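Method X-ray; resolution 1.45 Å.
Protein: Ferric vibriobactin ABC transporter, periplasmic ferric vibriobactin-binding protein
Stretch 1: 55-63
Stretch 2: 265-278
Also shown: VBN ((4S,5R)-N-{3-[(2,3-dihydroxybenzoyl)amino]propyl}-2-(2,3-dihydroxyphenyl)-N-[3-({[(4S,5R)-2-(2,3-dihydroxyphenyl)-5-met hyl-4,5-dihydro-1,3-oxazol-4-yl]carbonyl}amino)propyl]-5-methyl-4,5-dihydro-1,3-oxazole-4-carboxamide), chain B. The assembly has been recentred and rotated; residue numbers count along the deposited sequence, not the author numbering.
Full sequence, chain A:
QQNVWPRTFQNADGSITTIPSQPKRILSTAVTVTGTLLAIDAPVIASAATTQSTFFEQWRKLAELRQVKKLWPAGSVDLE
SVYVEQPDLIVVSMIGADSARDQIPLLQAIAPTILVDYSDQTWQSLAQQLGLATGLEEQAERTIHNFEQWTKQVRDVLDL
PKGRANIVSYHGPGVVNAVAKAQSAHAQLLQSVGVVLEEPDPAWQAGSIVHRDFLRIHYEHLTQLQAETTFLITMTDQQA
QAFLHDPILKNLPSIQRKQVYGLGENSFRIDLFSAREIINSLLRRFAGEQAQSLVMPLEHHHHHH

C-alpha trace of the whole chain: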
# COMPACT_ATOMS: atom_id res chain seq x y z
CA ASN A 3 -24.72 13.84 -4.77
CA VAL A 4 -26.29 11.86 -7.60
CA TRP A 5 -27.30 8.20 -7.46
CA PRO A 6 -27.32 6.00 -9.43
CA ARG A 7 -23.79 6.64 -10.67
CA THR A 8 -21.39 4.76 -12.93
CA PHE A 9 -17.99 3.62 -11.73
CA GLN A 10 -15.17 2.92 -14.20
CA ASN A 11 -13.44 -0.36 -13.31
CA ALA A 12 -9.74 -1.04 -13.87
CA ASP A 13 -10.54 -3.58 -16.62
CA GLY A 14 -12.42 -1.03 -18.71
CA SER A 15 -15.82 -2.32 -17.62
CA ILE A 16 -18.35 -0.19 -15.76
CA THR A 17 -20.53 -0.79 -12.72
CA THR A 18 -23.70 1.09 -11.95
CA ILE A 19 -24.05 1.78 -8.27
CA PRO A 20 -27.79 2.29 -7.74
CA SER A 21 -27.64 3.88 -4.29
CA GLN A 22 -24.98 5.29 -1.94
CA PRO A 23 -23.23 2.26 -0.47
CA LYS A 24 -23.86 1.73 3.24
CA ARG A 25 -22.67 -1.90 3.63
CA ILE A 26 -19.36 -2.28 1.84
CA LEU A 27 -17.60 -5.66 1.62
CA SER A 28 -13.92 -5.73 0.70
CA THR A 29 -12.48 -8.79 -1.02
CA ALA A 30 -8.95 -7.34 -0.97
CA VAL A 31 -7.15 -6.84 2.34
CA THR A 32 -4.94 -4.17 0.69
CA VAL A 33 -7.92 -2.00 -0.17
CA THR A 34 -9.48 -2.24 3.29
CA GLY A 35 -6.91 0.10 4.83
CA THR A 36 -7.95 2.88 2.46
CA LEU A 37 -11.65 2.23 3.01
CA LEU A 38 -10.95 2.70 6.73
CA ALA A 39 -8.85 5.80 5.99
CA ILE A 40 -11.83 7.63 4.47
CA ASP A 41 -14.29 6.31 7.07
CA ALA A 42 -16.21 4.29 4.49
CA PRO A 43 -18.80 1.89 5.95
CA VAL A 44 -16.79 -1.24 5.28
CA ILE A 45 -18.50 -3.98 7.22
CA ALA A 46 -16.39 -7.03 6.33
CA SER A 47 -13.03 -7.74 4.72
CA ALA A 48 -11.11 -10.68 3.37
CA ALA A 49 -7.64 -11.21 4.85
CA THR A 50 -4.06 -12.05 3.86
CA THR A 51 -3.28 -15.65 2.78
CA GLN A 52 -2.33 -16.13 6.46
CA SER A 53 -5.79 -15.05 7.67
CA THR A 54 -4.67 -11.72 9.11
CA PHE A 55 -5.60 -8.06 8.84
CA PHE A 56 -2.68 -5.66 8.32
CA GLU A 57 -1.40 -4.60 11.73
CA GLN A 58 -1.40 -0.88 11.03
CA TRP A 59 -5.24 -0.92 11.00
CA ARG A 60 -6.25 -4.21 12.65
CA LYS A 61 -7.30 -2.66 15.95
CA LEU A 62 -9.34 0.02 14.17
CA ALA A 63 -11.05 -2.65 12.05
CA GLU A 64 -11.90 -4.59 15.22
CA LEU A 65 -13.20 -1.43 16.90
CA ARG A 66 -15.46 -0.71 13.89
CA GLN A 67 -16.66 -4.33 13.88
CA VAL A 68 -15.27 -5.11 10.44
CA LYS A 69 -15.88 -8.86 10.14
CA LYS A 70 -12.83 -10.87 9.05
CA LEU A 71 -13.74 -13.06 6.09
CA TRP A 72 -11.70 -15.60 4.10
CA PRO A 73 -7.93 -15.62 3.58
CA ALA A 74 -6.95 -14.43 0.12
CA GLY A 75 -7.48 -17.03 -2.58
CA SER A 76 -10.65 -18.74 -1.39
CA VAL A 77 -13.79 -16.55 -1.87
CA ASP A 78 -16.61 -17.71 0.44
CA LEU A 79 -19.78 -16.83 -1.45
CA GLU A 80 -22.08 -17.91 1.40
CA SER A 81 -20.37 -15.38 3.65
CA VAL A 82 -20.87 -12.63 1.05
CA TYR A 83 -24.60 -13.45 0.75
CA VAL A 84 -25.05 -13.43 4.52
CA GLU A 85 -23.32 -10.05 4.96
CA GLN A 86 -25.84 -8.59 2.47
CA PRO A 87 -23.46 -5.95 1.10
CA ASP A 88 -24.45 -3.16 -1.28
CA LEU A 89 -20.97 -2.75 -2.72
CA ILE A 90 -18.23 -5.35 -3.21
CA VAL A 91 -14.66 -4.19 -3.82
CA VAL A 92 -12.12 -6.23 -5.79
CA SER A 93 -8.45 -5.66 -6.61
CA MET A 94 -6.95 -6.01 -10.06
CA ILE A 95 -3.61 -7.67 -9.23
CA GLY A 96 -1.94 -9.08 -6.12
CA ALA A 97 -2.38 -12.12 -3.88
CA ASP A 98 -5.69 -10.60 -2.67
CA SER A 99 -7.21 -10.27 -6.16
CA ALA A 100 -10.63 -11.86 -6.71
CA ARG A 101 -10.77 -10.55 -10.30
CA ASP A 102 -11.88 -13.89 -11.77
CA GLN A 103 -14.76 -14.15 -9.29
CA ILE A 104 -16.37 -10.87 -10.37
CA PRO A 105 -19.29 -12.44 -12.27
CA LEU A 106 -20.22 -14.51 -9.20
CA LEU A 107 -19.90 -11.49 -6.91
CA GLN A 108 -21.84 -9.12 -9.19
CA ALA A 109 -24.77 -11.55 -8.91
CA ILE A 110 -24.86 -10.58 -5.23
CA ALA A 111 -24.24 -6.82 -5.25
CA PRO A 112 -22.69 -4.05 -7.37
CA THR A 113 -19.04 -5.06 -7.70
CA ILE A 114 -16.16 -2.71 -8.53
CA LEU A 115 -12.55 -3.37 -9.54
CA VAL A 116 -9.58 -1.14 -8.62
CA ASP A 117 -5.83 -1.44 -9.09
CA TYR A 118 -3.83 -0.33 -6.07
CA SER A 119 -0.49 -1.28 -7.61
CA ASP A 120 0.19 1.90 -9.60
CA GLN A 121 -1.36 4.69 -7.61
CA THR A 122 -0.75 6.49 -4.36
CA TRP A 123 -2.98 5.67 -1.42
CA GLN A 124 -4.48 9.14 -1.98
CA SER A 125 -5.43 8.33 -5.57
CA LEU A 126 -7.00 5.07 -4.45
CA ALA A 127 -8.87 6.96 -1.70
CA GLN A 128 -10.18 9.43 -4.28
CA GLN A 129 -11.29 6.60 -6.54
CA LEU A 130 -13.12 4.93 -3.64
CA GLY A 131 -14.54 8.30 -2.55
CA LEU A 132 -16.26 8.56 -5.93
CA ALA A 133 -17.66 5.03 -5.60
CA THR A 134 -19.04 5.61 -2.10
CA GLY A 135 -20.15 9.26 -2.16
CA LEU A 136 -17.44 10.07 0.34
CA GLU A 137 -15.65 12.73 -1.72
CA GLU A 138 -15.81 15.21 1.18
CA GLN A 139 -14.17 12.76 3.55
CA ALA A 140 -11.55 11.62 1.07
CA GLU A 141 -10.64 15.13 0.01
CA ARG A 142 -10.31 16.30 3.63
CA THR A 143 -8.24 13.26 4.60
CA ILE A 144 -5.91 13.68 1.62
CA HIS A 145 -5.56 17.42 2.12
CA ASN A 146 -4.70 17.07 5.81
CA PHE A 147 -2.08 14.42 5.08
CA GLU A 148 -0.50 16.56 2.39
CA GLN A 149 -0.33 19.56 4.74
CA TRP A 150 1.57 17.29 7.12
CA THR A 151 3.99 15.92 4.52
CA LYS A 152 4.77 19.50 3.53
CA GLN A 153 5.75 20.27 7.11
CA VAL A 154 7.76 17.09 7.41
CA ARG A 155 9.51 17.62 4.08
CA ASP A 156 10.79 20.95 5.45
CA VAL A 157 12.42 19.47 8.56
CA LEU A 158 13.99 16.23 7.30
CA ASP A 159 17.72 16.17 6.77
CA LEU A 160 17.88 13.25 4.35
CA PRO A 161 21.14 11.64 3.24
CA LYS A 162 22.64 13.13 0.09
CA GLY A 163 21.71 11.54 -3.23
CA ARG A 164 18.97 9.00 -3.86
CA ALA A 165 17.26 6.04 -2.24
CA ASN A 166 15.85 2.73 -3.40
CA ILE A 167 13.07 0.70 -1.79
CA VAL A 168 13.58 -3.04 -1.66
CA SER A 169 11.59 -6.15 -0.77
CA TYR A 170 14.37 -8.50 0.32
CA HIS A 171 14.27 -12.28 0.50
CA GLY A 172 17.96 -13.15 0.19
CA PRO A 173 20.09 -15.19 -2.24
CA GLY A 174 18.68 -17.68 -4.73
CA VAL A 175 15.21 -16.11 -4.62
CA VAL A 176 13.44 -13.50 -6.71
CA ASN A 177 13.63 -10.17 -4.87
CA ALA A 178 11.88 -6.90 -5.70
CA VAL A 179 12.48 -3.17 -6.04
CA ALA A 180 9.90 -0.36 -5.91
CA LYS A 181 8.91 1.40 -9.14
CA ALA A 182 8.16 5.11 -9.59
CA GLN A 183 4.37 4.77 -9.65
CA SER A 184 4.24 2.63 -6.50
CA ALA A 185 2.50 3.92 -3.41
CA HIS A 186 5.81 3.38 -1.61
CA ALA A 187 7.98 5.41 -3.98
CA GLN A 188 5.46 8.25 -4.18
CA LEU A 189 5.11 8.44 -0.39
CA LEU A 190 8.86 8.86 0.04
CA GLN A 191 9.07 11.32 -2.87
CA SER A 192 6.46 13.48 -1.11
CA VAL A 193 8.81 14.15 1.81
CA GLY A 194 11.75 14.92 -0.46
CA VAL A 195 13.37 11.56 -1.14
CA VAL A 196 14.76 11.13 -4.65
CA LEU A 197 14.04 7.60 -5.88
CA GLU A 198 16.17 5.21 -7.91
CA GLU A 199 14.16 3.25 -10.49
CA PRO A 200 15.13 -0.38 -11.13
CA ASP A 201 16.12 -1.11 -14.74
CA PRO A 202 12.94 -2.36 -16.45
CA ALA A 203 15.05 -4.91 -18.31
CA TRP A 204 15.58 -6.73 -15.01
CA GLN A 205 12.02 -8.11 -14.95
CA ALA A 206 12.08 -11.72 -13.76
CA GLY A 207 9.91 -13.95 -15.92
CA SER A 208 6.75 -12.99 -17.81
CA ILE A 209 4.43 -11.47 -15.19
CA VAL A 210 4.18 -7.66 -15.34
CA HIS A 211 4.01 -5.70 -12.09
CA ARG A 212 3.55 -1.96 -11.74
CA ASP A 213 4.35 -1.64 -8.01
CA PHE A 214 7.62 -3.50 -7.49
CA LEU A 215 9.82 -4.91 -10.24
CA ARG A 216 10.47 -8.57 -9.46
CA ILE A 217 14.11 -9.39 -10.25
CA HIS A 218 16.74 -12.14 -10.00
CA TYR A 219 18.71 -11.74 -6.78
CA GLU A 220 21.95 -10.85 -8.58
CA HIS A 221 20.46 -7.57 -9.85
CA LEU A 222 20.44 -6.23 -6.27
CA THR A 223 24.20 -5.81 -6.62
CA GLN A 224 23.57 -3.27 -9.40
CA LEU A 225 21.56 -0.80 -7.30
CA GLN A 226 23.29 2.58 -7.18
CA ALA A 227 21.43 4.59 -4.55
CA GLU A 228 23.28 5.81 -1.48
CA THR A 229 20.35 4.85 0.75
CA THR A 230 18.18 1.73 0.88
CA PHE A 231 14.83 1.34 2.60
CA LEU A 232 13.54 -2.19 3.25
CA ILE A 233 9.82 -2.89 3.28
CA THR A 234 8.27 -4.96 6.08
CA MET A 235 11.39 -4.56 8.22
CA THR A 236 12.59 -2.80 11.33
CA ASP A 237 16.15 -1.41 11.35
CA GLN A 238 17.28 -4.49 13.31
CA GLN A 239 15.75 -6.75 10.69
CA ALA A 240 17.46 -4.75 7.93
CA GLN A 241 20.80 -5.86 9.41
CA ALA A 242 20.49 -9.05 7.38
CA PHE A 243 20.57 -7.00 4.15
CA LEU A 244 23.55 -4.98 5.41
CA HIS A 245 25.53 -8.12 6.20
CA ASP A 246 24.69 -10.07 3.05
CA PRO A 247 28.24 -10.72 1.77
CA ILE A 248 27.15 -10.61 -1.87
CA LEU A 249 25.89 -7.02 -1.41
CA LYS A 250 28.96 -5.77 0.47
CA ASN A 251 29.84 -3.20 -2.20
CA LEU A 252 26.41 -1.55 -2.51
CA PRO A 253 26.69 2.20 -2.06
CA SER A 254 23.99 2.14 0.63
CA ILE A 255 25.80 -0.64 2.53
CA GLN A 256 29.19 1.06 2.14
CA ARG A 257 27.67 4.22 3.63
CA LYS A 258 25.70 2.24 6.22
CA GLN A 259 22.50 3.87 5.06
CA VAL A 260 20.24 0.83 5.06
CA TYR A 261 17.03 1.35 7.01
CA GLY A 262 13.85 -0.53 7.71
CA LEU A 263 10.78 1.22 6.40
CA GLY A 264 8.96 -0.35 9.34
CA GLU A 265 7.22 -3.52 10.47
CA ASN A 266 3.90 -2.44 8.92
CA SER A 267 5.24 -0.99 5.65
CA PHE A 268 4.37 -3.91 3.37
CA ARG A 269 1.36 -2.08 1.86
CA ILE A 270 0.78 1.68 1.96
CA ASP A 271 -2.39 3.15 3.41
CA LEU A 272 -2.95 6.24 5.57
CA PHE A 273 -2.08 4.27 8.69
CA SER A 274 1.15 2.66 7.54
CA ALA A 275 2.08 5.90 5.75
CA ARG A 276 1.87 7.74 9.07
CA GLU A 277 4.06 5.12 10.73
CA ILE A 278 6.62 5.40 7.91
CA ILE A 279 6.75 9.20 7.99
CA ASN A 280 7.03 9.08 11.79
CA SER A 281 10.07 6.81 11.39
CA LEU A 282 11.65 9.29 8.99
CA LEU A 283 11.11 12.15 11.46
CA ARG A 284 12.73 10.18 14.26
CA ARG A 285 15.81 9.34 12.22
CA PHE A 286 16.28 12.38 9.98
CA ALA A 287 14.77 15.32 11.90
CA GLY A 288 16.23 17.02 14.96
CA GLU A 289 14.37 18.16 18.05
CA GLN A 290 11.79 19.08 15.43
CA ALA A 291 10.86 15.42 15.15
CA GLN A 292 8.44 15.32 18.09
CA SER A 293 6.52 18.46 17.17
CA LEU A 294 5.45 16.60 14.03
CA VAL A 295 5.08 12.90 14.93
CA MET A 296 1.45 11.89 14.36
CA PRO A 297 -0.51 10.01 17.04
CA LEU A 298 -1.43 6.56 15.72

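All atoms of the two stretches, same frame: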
# COMPACT_ATOMS: atom_id res chain seq x y z
N PHE A 55 -5.47 -9.46 9.26
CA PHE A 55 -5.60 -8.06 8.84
C PHE A 55 -4.23 -7.39 8.98
O PHE A 55 -3.45 -7.74 9.85
CB PHE A 55 -6.59 -7.33 9.76
CG PHE A 55 -8.05 -7.59 9.47
CD1 PHE A 55 -8.48 -8.11 8.26
CD2 PHE A 55 -9.00 -7.26 10.43
CE1 PHE A 55 -9.85 -8.30 8.03
CE2 PHE A 55 -10.36 -7.45 10.20
CZ PHE A 55 -10.78 -7.97 8.99
N PHE A 56 -3.95 -6.38 8.16
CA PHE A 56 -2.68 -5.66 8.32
C PHE A 56 -2.63 -4.96 9.66
O PHE A 56 -3.60 -4.31 10.07
CB PHE A 56 -2.42 -4.66 7.18
CG PHE A 56 -2.14 -5.30 5.85
CD1 PHE A 56 -1.22 -6.33 5.73
CD2 PHE A 56 -2.79 -4.87 4.71
CE1 PHE A 56 -0.96 -6.91 4.50
CE2 PHE A 56 -2.53 -5.43 3.46
CZ PHE A 56 -1.63 -6.47 3.37
N GLU A 57 -1.49 -5.05 10.34
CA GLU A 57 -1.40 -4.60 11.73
C GLU A 57 -1.57 -3.10 11.92
O GLU A 57 -2.01 -2.66 12.97
CB GLU A 57 -0.06 -5.05 12.34
CG GLU A 57 0.03 -4.85 13.84
CD GLU A 57 -0.98 -5.68 14.65
OE1 GLU A 57 -1.61 -6.61 14.11
OE2 GLU A 57 -1.14 -5.37 15.84
N GLN A 58 -1.23 -2.32 10.90
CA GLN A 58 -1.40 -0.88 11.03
C GLN A 58 -2.85 -0.45 11.28
O GLN A 58 -3.08 0.64 11.81
CB GLN A 58 -0.83 -0.14 9.82
CG GLN A 58 -1.51 -0.47 8.48
CD GLN A 58 -0.83 -1.57 7.72
OE1 GLN A 58 -0.12 -2.42 8.31
NE2 GLN A 58 -1.04 -1.61 6.40
N TRP A 59 -3.82 -1.27 10.84
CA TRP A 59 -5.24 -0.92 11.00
C TRP A 59 -6.10 -2.00 11.66
O TRP A 59 -7.30 -1.80 11.84
CB TRP A 59 -5.90 -0.42 9.69
CG TRP A 59 -5.73 -1.30 8.48
CD1 TRP A 59 -4.89 -1.09 7.43
CD2 TRP A 59 -6.44 -2.52 8.20
NE1 TRP A 59 -5.01 -2.10 6.51
CE2 TRP A 59 -5.96 -2.99 6.95
CE3 TRP A 59 -7.43 -3.24 8.86
CZ2 TRP A 59 -6.44 -4.15 6.36
CZ3 TRP A 59 -7.91 -4.39 8.27
CH2 TRP A 59 -7.41 -4.84 7.03
N ARG A 60 -5.49 -3.11 12.05
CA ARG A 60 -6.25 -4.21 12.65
C ARG A 60 -7.12 -3.76 13.82
O ARG A 60 -8.31 -4.08 13.87
CB ARG A 60 -5.31 -5.33 13.12
CG ARG A 60 -6.05 -6.55 13.72
CD ARG A 60 -5.07 -7.57 14.28
NE ARG A 60 -4.14 -6.98 15.24
CZ ARG A 60 -4.41 -6.78 16.53
NH1 ARG A 60 -5.59 -7.13 17.04
NH2 ARG A 60 -3.49 -6.23 17.31
N LYS A 61 -6.54 -3.04 14.77
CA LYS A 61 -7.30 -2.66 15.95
C LYS A 61 -8.46 -1.73 15.61
O LYS A 61 -9.54 -1.84 16.21
CB LYS A 61 -6.39 -2.00 17.00
CG LYS A 61 -5.34 -2.95 17.55
CD LYS A 61 -4.56 -2.33 18.70
CE LYS A 61 -3.74 -1.13 18.24
NZ LYS A 61 -2.70 -1.50 17.24
N LEU A 62 -8.26 -0.83 14.65
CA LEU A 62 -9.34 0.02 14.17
C LEU A 62 -10.45 -0.80 13.50
O LEU A 62 -11.63 -0.55 13.72
CB LEU A 62 -8.79 1.10 13.21
CG LEU A 62 -9.82 2.10 12.68
CD1 LEU A 62 -10.41 2.90 13.83
CD2 LEU A 62 -9.19 3.02 11.65
N ALA A 63 -10.07 -1.78 12.68
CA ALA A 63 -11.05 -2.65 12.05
C ALA A 63 -11.88 -3.38 13.11
O ALA A 63 -13.11 -3.45 13.02
CB ALA A 63 -10.37 -3.65 11.13
N GLU A 265 7.85 -2.21 10.43
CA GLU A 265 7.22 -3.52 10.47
C GLU A 265 5.92 -3.57 9.67
O GLU A 265 5.56 -4.61 9.13
CB GLU A 265 6.96 -3.93 11.93
CG GLU A 265 6.05 -2.98 12.70
CD GLU A 265 6.01 -3.26 14.20
OE1 GLU A 265 6.37 -4.39 14.61
OE2 GLU A 265 5.61 -2.35 14.96
N ASN A 266 5.21 -2.44 9.58
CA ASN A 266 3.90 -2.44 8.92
C ASN A 266 3.90 -1.83 7.52
O ASN A 266 2.83 -1.50 6.98
CB ASN A 266 2.86 -1.72 9.78
CG ASN A 266 2.60 -2.42 11.10
OD1 ASN A 266 2.81 -3.62 11.25
ND2 ASN A 266 2.09 -1.67 12.05
N SER A 267 5.08 -1.73 6.91
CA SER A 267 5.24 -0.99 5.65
C SER A 267 5.03 -1.83 4.40
O SER A 267 5.33 -1.36 3.30
CB SER A 267 6.62 -0.33 5.61
OG SER A 267 7.67 -1.30 5.62
N PHE A 268 4.55 -3.07 4.55
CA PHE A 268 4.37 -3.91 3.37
C PHE A 268 3.45 -3.25 2.32
O PHE A 268 3.84 -3.10 1.16
CB PHE A 268 3.88 -5.33 3.73
CG PHE A 268 3.68 -6.19 2.53
CD1 PHE A 268 4.78 -6.61 1.78
CD2 PHE A 268 2.41 -6.54 2.13
CE1 PHE A 268 4.61 -7.37 0.64
CE2 PHE A 268 2.24 -7.31 0.98
CZ PHE A 268 3.35 -7.72 0.24
N ARG A 269 2.26 -2.83 2.73
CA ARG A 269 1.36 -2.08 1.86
C ARG A 269 1.18 -0.69 2.43
O ARG A 269 1.28 -0.50 3.67
CB ARG A 269 -0.00 -2.77 1.75
CG ARG A 269 -0.04 -4.03 0.89
CD ARG A 269 0.19 -3.74 -0.57
NE ARG A 269 -0.34 -4.78 -1.45
CZ ARG A 269 0.39 -5.72 -2.06
NH1 ARG A 269 1.70 -5.77 -1.89
NH2 ARG A 269 -0.20 -6.60 -2.86
N ILE A 270 0.93 0.29 1.56
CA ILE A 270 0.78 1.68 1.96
C ILE A 270 -0.68 2.11 2.04
O ILE A 270 -1.42 2.06 1.06
CB ILE A 270 1.48 2.63 0.98
CG1 ILE A 270 2.97 2.28 0.88
CG2 ILE A 270 1.24 4.08 1.41
CD1 ILE A 270 3.69 2.36 2.20
N ASP A 271 -1.10 2.51 3.23
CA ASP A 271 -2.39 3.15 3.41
C ASP A 271 -2.12 4.32 4.35
O ASP A 271 -0.98 4.53 4.77
CB ASP A 271 -3.42 2.14 3.94
CG ASP A 271 -2.92 1.40 5.14
OD1 ASP A 271 -2.87 0.16 5.11
OD2 ASP A 271 -2.59 2.08 6.14
N LEU A 272 -3.14 5.10 4.69
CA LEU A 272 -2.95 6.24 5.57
C LEU A 272 -2.24 5.84 6.86
O LEU A 272 -1.35 6.56 7.34
CB LEU A 272 -4.30 6.84 5.93
CG LEU A 272 -4.25 7.93 7.00
CD1 LEU A 272 -3.42 9.15 6.58
CD2 LEU A 272 -5.69 8.34 7.37
N PHE A 273 -2.60 4.68 7.41
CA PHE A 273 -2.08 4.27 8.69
C PHE A 273 -0.62 3.85 8.62
O PHE A 273 0.20 4.30 9.44
CB PHE A 273 -3.00 3.20 9.28
CG PHE A 273 -4.43 3.63 9.25
CD1 PHE A 273 -5.30 3.16 8.28
CD2 PHE A 273 -4.88 4.58 10.15
CE1 PHE A 273 -6.62 3.61 8.25
CE2 PHE A 273 -6.20 5.03 10.12
CZ PHE A 273 -7.06 4.54 9.17
N SER A 274 -0.26 3.02 7.65
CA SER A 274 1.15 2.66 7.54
C SER A 274 1.98 3.84 7.04
O SER A 274 3.15 3.96 7.41
CB SER A 274 1.37 1.44 6.65
OG SER A 274 0.76 1.59 5.38
N ALA A 275 1.38 4.71 6.23
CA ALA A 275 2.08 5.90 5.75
C ALA A 275 2.47 6.79 6.92
O ALA A 275 3.59 7.30 6.99
CB ALA A 275 1.21 6.68 4.74
N ARG A 276 1.54 6.98 7.86
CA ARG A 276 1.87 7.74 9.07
C ARG A 276 3.03 7.11 9.83
O ARG A 276 3.94 7.81 10.28
CB ARG A 276 0.66 7.83 9.99
CG ARG A 276 -0.35 8.87 9.60
CD ARG A 276 -1.56 8.81 10.51
NE ARG A 276 -2.52 9.84 10.14
CZ ARG A 276 -3.82 9.80 10.44
NH1 ARG A 276 -4.32 8.77 11.11
NH2 ARG A 276 -4.61 10.79 10.05
N GLU A 277 3.00 5.79 10.00
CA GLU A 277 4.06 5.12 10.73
C GLU A 277 5.40 5.36 10.02
O GLU A 277 6.41 5.66 10.67
CB GLU A 277 3.80 3.62 10.84
CG GLU A 277 2.60 3.26 11.71
CD GLU A 277 2.52 1.76 12.01
OE1 GLU A 277 3.58 1.11 12.12
OE2 GLU A 277 1.39 1.25 12.17
N ILE A 278 5.41 5.20 8.71
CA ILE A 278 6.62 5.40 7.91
C ILE A 278 7.18 6.82 8.01
O ILE A 278 8.37 7.00 8.23
CB ILE A 278 6.38 5.03 6.43
CG1 ILE A 278 6.07 3.54 6.32
CG2 ILE A 278 7.58 5.40 5.58
CD1 ILE A 278 5.47 3.09 4.98
C VBN B . 4.44 -13.23 -2.55
N VBN B . 2.27 -12.15 -3.27
O VBN B . 4.95 -13.07 -3.61
CA VBN B . 2.95 -13.05 -2.35
CB VBN B . 2.11 -14.37 -2.52
CAB VBN B . 1.87 -9.81 4.93
OAC VBN B . 8.55 -9.55 -2.22
OAD VBN B . 2.18 -13.46 2.17
OAF VBN B . 2.84 -7.97 -3.28
OAG VBN B . 1.16 -9.24 -7.48
OAH VBN B . 0.24 -9.54 -3.10
OAI VBN B . 4.41 -10.05 -2.73
OAJ VBN B . 2.10 -10.24 -5.13
OAK VBN B . 1.80 -10.31 -1.02
CAL VBN B . 6.16 -6.26 -3.22
CAM VBN B . -0.03 -12.77 -7.58
CAN VBN B . -2.07 -9.05 -0.23
CAO VBN B . 4.74 -6.44 -3.35
CAP VBN B . 0.19 -11.42 -7.96
CAQ VBN B . -1.58 -9.03 -1.58
CAR VBN B . 7.02 -7.37 -2.92
CAS VBN B . 0.49 -13.27 -6.38
CAT VBN B . -1.26 -9.52 0.83
CAU VBN B . 7.68 -13.24 -1.52
CAV VBN B . 5.54 -14.37 1.00
CAW VBN B . 7.89 -12.24 -2.67
CAX VBN B . 4.90 -14.38 2.41
CAY VBN B . 6.57 -14.27 -1.72
CAZ VBN B . 4.57 -14.08 -0.15
NBB VBN B . 6.96 -11.12 -2.73
NBC VBN B . 4.42 -13.05 2.77
NBD VBN B . 2.29 -10.52 1.54
OBF VBN B . 0.42 -10.42 2.95
CBG VBN B . 7.43 -9.78 -2.51
CBH VBN B . 3.01 -12.69 2.58
CBJ VBN B . 1.90 -12.99 -4.38
CBK VBN B . 4.19 -7.75 -3.19
CBL VBN B . 0.93 -10.56 -7.13
CBM VBN B . -0.29 -9.49 -1.82
CBN VBN B . 5.01 -8.81 -2.91
CBO VBN B . 1.42 -11.04 -5.99
CBP VBN B . 0.49 -9.95 -0.80
CBQ VBN B . 6.48 -8.61 -2.77
CBR VBN B . 1.18 -12.44 -5.58
CBS VBN B . -0.00 -9.94 0.58
CBU VBN B . 1.55 -10.82 3.84
CBW VBN B . 0.87 -10.56 1.64
CBX VBN B . 2.69 -11.21 2.78
NBY VBN B . 5.21 -13.81 -1.45
OG1 VBN B . 1.65 -14.31 -3.95
CG2 VBN B . 1.09 -14.72 -1.45
O HOH W 1 1.22 -3.18 5.36
O HOH W 2 -0.92 2.23 12.74
O HOH W 3 -4.61 -2.08 3.77

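The two stretches, at least 208 residues apart at any contact, bury 495 Å² between them, and Gln58, with 122 Å² covered, contributes most. Along stretch 2 the first substantial contact is Asn266. Its chi1 is m and its CA-to-CB bond points toward stretch 1, bringing Asn266 OD1 to 3.4 Å from Glu57 CB. Asn266 ND2 donates to Glu277 OE2 (3.0 Å, 162°), so the amide is anchored within its own stretch. Asn266 O lies 3.4 Å from Gln58 OE1; both are acceptors, and no bond joins them. Water 1 links this edge instead, accepting from Gln58 NE2 and from Arg269 N and donating to Asn266 O.

Phe268 and Arg269 meet the ring of Phe56. Phe268 CD2 is 4.1 Å from Phe56 CE1, an oblique apolar contact, and the aliphatic Arg269 CG packs 3.8 Å from Phe56 CZ. The end of Arg269 then leads away from stretch 1, where Arg269 NH1 donates to VBN OAF (2.8 Å, 166°), consistent with a ferric vibriobactin-binding protein.

Asp271 accepts a clear direct hydrogen bond across the stretches: Gln58 NE2 donates to Asp271 OD1 at 2.9 Å and a nearly linear 171°. Its other oxygen caps the helix beginning at Leu272, with Asp271 OD2 accepting from Ser274 N (2.9 Å, 165°) and, weakly, from Phe273 N. A carboxylate suits this buried position because its two oxygens serve both tasks. Asp271 OD1 also lies at the edge of the Trp59 ring, 3.3 Å from Trp59 CD1.

Phe273 supplies the apolar counterpart: Phe273 CD1 is 3.9 Å from Trp59 CB and Phe273 CZ 3.6 Å from Leu62 CD2. Ser274 supports the turn, Ser274 OG donating to Arg269 O (2.8 Å). Finally, water 2 donates to both Glu277 OE2 and Gln58 O, bridging two acceptors.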